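Local coordinates for putative nucleic acid-binding lipoprotein (Klebsiella pneumoniae subsp. pneumoniae MGH 78578, PDB 3F1Z) that is a putative lipoprotein of unknown function whose OB-fold suggests that it may bind nucleic acid, at residues 75-80 / 88-93. Numbering follows the deposited sequence.
Sequences VTMRDE and LTFNFG
With M77 CG anti to the backbone N (chi1 -175°) and F90 CG anti to its own carbonyl carbon (chi1 -62°), the two side chains cross obliquely on the buried face of an antiparallel hairpin. The extended selenomethionine chain carries SE to within 4.1 Å of CE1 and CZ of F90, and the bend at chi3 (-90°) brings CE to the same atoms; SE lies 5.2 Å from the F90 ring centroid, at the edge, a Met-aromatic contact. Two residues further along strand 88-93, F92 CE1 meets V75 CG2 at 3.7 Å. Two hydrogen-bonded pairs hold the backbones in register: V75 and F90 exchange N-H and C=O, as do M77 and L88, M77 N reaching L88 O at 2.7 Å. Between them the non-hydrogen-bonded T76 and T89 lie side by side, T76 OG1 3.7 Å from T89 CG2, illustrating how an antiparallel pair sends successive residues to opposite faces; T89 OG1 shares a hydrogen bond with T125 OG1. Within the OB-fold sheet, strand 71-78 pairs on its other edge with strand 51-65 and strand 88-93 with strand 125-127, while I111 of strand 108-114 packs against M77, F90 and F92.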
ATOM      1  N   VAL A  75      -0.623  -7.536   1.187  1.00 34.34           N
ATOM      2  CA  VAL A  75      -0.734  -6.998   2.549  1.00 32.71           C
ATOM      3  C   VAL A  75      -1.890  -6.002   2.513  1.00 32.13           C
ATOM      4  O   VAL A  75      -1.935  -5.129   1.649  1.00 31.84           O
ATOM      5  CB  VAL A  75       0.542  -6.320   2.973  1.00 32.12           C
ATOM      6  CG1 VAL A  75       0.331  -5.518   4.245  1.00 31.67           C
ATOM      7  CG2 VAL A  75       1.627  -7.372   3.184  1.00 31.10           C
ATOM      8  N   THR A  76      -2.868  -6.195   3.398  1.00 31.27           N
ATOM      9  CA  THR A  76      -4.069  -5.373   3.432  1.00 30.50           C
ATOM     10  C   THR A  76      -4.051  -4.550   4.705  1.00 30.24           C
ATOM     11  O   THR A  76      -3.785  -5.080   5.787  1.00 30.30           O
ATOM     12  CB  THR A  76      -5.347  -6.224   3.416  1.00 30.81           C
ATOM     13  OG1 THR A  76      -5.274  -7.147   2.347  1.00 32.20           O
ATOM     14  CG2 THR A  76      -6.606  -5.374   3.250  1.00 30.37           C
HETATM   15  N   MSE A  77      -4.431  -3.279   4.578  1.00 29.87           N
HETATM   16  CA  MSE A  77      -4.324  -2.308   5.657  1.00 29.26           C
HETATM   17  C   MSE A  77      -5.632  -1.582   5.837  1.00 29.76           C
HETATM   18  O   MSE A  77      -6.254  -1.196   4.839  1.00 29.21           O
HETATM   19  CB  MSE A  77      -3.232  -1.301   5.262  1.00 28.96           C
HETATM   20  CG  MSE A  77      -2.895  -0.290   6.307  1.00 29.00           C
HETATM   21 SE   MSE A  77      -1.736   1.143   5.649  0.75 26.62          SE
HETATM   22  CE  MSE A  77       0.001   0.317   6.042  1.00 28.51           C
ATOM     23  N   ARG A  78      -6.063  -1.394   7.089  1.00 29.70           N
ATOM     24  CA  ARG A  78      -7.250  -0.572   7.347  1.00 30.19           C
ATOM     25  C   ARG A  78      -6.840   0.734   8.035  1.00 29.51           C
ATOM     26  O   ARG A  78      -5.760   0.809   8.628  1.00 26.64           O
ATOM     27  CB  ARG A  78      -8.239  -1.296   8.243  1.00 31.39           C
ATOM     28  CG  ARG A  78      -7.768  -1.529   9.676  1.00 31.84           C
ATOM     29  CD  ARG A  78      -8.978  -1.840  10.554  1.00 32.65           C
ATOM     30  NE  ARG A  78      -8.616  -2.291  11.886  1.00 32.92           N
ATOM     31  CZ  ARG A  78      -8.277  -1.497  12.891  1.00 34.36           C
ATOM     32  NH1 ARG A  78      -8.233  -0.169  12.743  1.00 35.22           N
ATOM     33  NH2 ARG A  78      -7.962  -2.039  14.063  1.00 34.41           N
ATOM     34  N   ASP A  79      -7.713   1.742   7.992  1.00 29.61           N
ATOM     35  CA  ASP A  79      -7.444   2.988   8.686  1.00 30.37           C
ATOM     36  C   ASP A  79      -7.228   2.739  10.200  1.00 31.61           C
ATOM     37  O   ASP A  79      -7.976   2.015  10.848  1.00 31.18           O
ATOM     38  CB  ASP A  79      -8.590   3.955   8.530  1.00 30.33           C
ATOM     39  CG  ASP A  79      -8.229   5.357   9.006  1.00 30.56           C
ATOM     40  OD1 ASP A  79      -7.647   6.119   8.186  1.00 28.70           O
ATOM     41  OD2 ASP A  79      -8.541   5.686  10.194  1.00 31.01           O
ATOM     42  N   GLU A  80      -6.206   3.363  10.749  1.00 32.81           N
ATOM     43  CA  GLU A  80      -5.883   3.220  12.163  1.00 34.72           C
ATOM     44  C   GLU A  80      -7.001   3.638  13.113  1.00 35.72           C
ATOM     45  O   GLU A  80      -7.107   3.104  14.214  1.00 36.63           O
ATOM     46  CB  GLU A  80      -4.672   4.071  12.496  1.00 35.06           C
ATOM     47  CG  GLU A  80      -4.158   3.871  13.893  1.00 36.30           C
ATOM     48  CD  GLU A  80      -3.593   5.111  14.430  1.00 35.96           C
ATOM     49  OE1 GLU A  80      -3.544   6.036  13.634  1.00 36.34           O
ATOM     50  OE2 GLU A  80      -3.242   5.186  15.618  1.00 35.89           O
ATOM     51  N   LEU A  88      -6.751  -0.722   2.093  1.00 34.96           N
ATOM     52  CA  LEU A  88      -5.734  -0.447   1.101  1.00 32.58           C
ATOM     53  C   LEU A  88      -4.876  -1.717   1.021  1.00 33.04           C
ATOM     54  O   LEU A  88      -4.559  -2.305   2.073  1.00 33.40           O
ATOM     55  CB  LEU A  88      -4.919   0.739   1.561  1.00 32.10           C
ATOM     56  CG  LEU A  88      -3.726   1.163   0.714  1.00 32.31           C
ATOM     57  CD1 LEU A  88      -4.164   1.622  -0.662  1.00 31.41           C
ATOM     58  CD2 LEU A  88      -2.960   2.243   1.472  1.00 31.76           C
ATOM     59  N   THR A  89      -4.511  -2.151  -0.184  1.00 31.12           N
ATOM     60  CA  THR A  89      -3.677  -3.328  -0.324  1.00 32.07           C
ATOM     61  C   THR A  89      -2.365  -2.925  -0.974  1.00 31.55           C
ATOM     62  O   THR A  89      -2.314  -1.936  -1.712  1.00 30.51           O
ATOM     63  CB  THR A  89      -4.307  -4.385  -1.227  1.00 32.94           C
ATOM     64  OG1 THR A  89      -4.604  -3.744  -2.501  1.00 36.62           O
ATOM     65  CG2 THR A  89      -5.597  -4.977  -0.604  1.00 30.50           C
ATOM     66  N   PHE A  90      -1.329  -3.711  -0.684  1.00 29.36           N
ATOM     67  CA  PHE A  90      -0.010  -3.536  -1.197  1.00 29.25           C
ATOM     68  C   PHE A  90       0.443  -4.858  -1.786  1.00 29.38           C
ATOM     69  O   PHE A  90       0.210  -5.904  -1.221  1.00 29.01           O
ATOM     70  CB  PHE A  90       0.948  -3.223  -0.057  1.00 30.03           C
ATOM     71  CG  PHE A  90       0.652  -1.958   0.669  1.00 29.98           C
ATOM     72  CD1 PHE A  90      -0.351  -1.904   1.600  1.00 29.83           C
ATOM     73  CD2 PHE A  90       1.456  -0.858   0.493  1.00 30.15           C
ATOM     74  CE1 PHE A  90      -0.619  -0.764   2.273  1.00 29.79           C
ATOM     75  CE2 PHE A  90       1.209   0.281   1.180  1.00 30.92           C
ATOM     76  CZ  PHE A  90       0.157   0.331   2.059  1.00 30.54           C
ATOM     77  N   ASN A  91       1.178  -4.810  -2.872  1.00 30.92           N
ATOM     78  CA  ASN A  91       1.605  -6.026  -3.554  1.00 31.03           C
ATOM     79  C   ASN A  91       3.107  -6.097  -3.472  1.00 31.85           C
ATOM     80  O   ASN A  91       3.800  -5.308  -4.124  1.00 31.09           O
ATOM     81  CB  ASN A  91       1.158  -5.966  -5.002  1.00 31.41           C
ATOM     82  CG  ASN A  91       1.484  -7.212  -5.775  1.00 31.82           C
ATOM     83  OD1 ASN A  91       2.451  -7.860  -5.516  1.00 33.74           O
ATOM     84  ND2 ASN A  91       0.641  -7.554  -6.738  1.00 34.05           N
ATOM     85  N   PHE A  92       3.597  -7.057  -2.679  1.00 31.11           N
ATOM     86  CA  PHE A  92       5.038  -7.255  -2.484  1.00 30.37           C
ATOM     87  C   PHE A  92       5.552  -8.414  -3.293  1.00 30.52           C
ATOM     88  O   PHE A  92       5.079  -9.538  -3.120  1.00 31.76           O
ATOM     89  CB  PHE A  92       5.359  -7.590  -1.026  1.00 29.31           C
ATOM     90  CG  PHE A  92       5.261  -6.429  -0.036  1.00 28.55           C
ATOM     91  CD1 PHE A  92       4.061  -6.100   0.560  1.00 29.24           C
ATOM     92  CD2 PHE A  92       6.385  -5.773   0.390  1.00 28.40           C
ATOM     93  CE1 PHE A  92       3.980  -5.095   1.532  1.00 28.88           C
ATOM     94  CE2 PHE A  92       6.305  -4.763   1.370  1.00 29.37           C
ATOM     95  CZ  PHE A  92       5.104  -4.442   1.937  1.00 28.64           C
ATOM     96  N   GLY A  93       6.530  -8.155  -4.163  1.00 31.00           N
ATOM     97  CA  GLY A  93       7.187  -9.216  -4.947  1.00 28.52           C
ATOM     98  C   GLY A  93       7.986 -10.134  -4.022  1.00 29.95           C
ATOM     99  O   GLY A  93       8.258  -9.805  -2.846  1.00 28.91           O
TER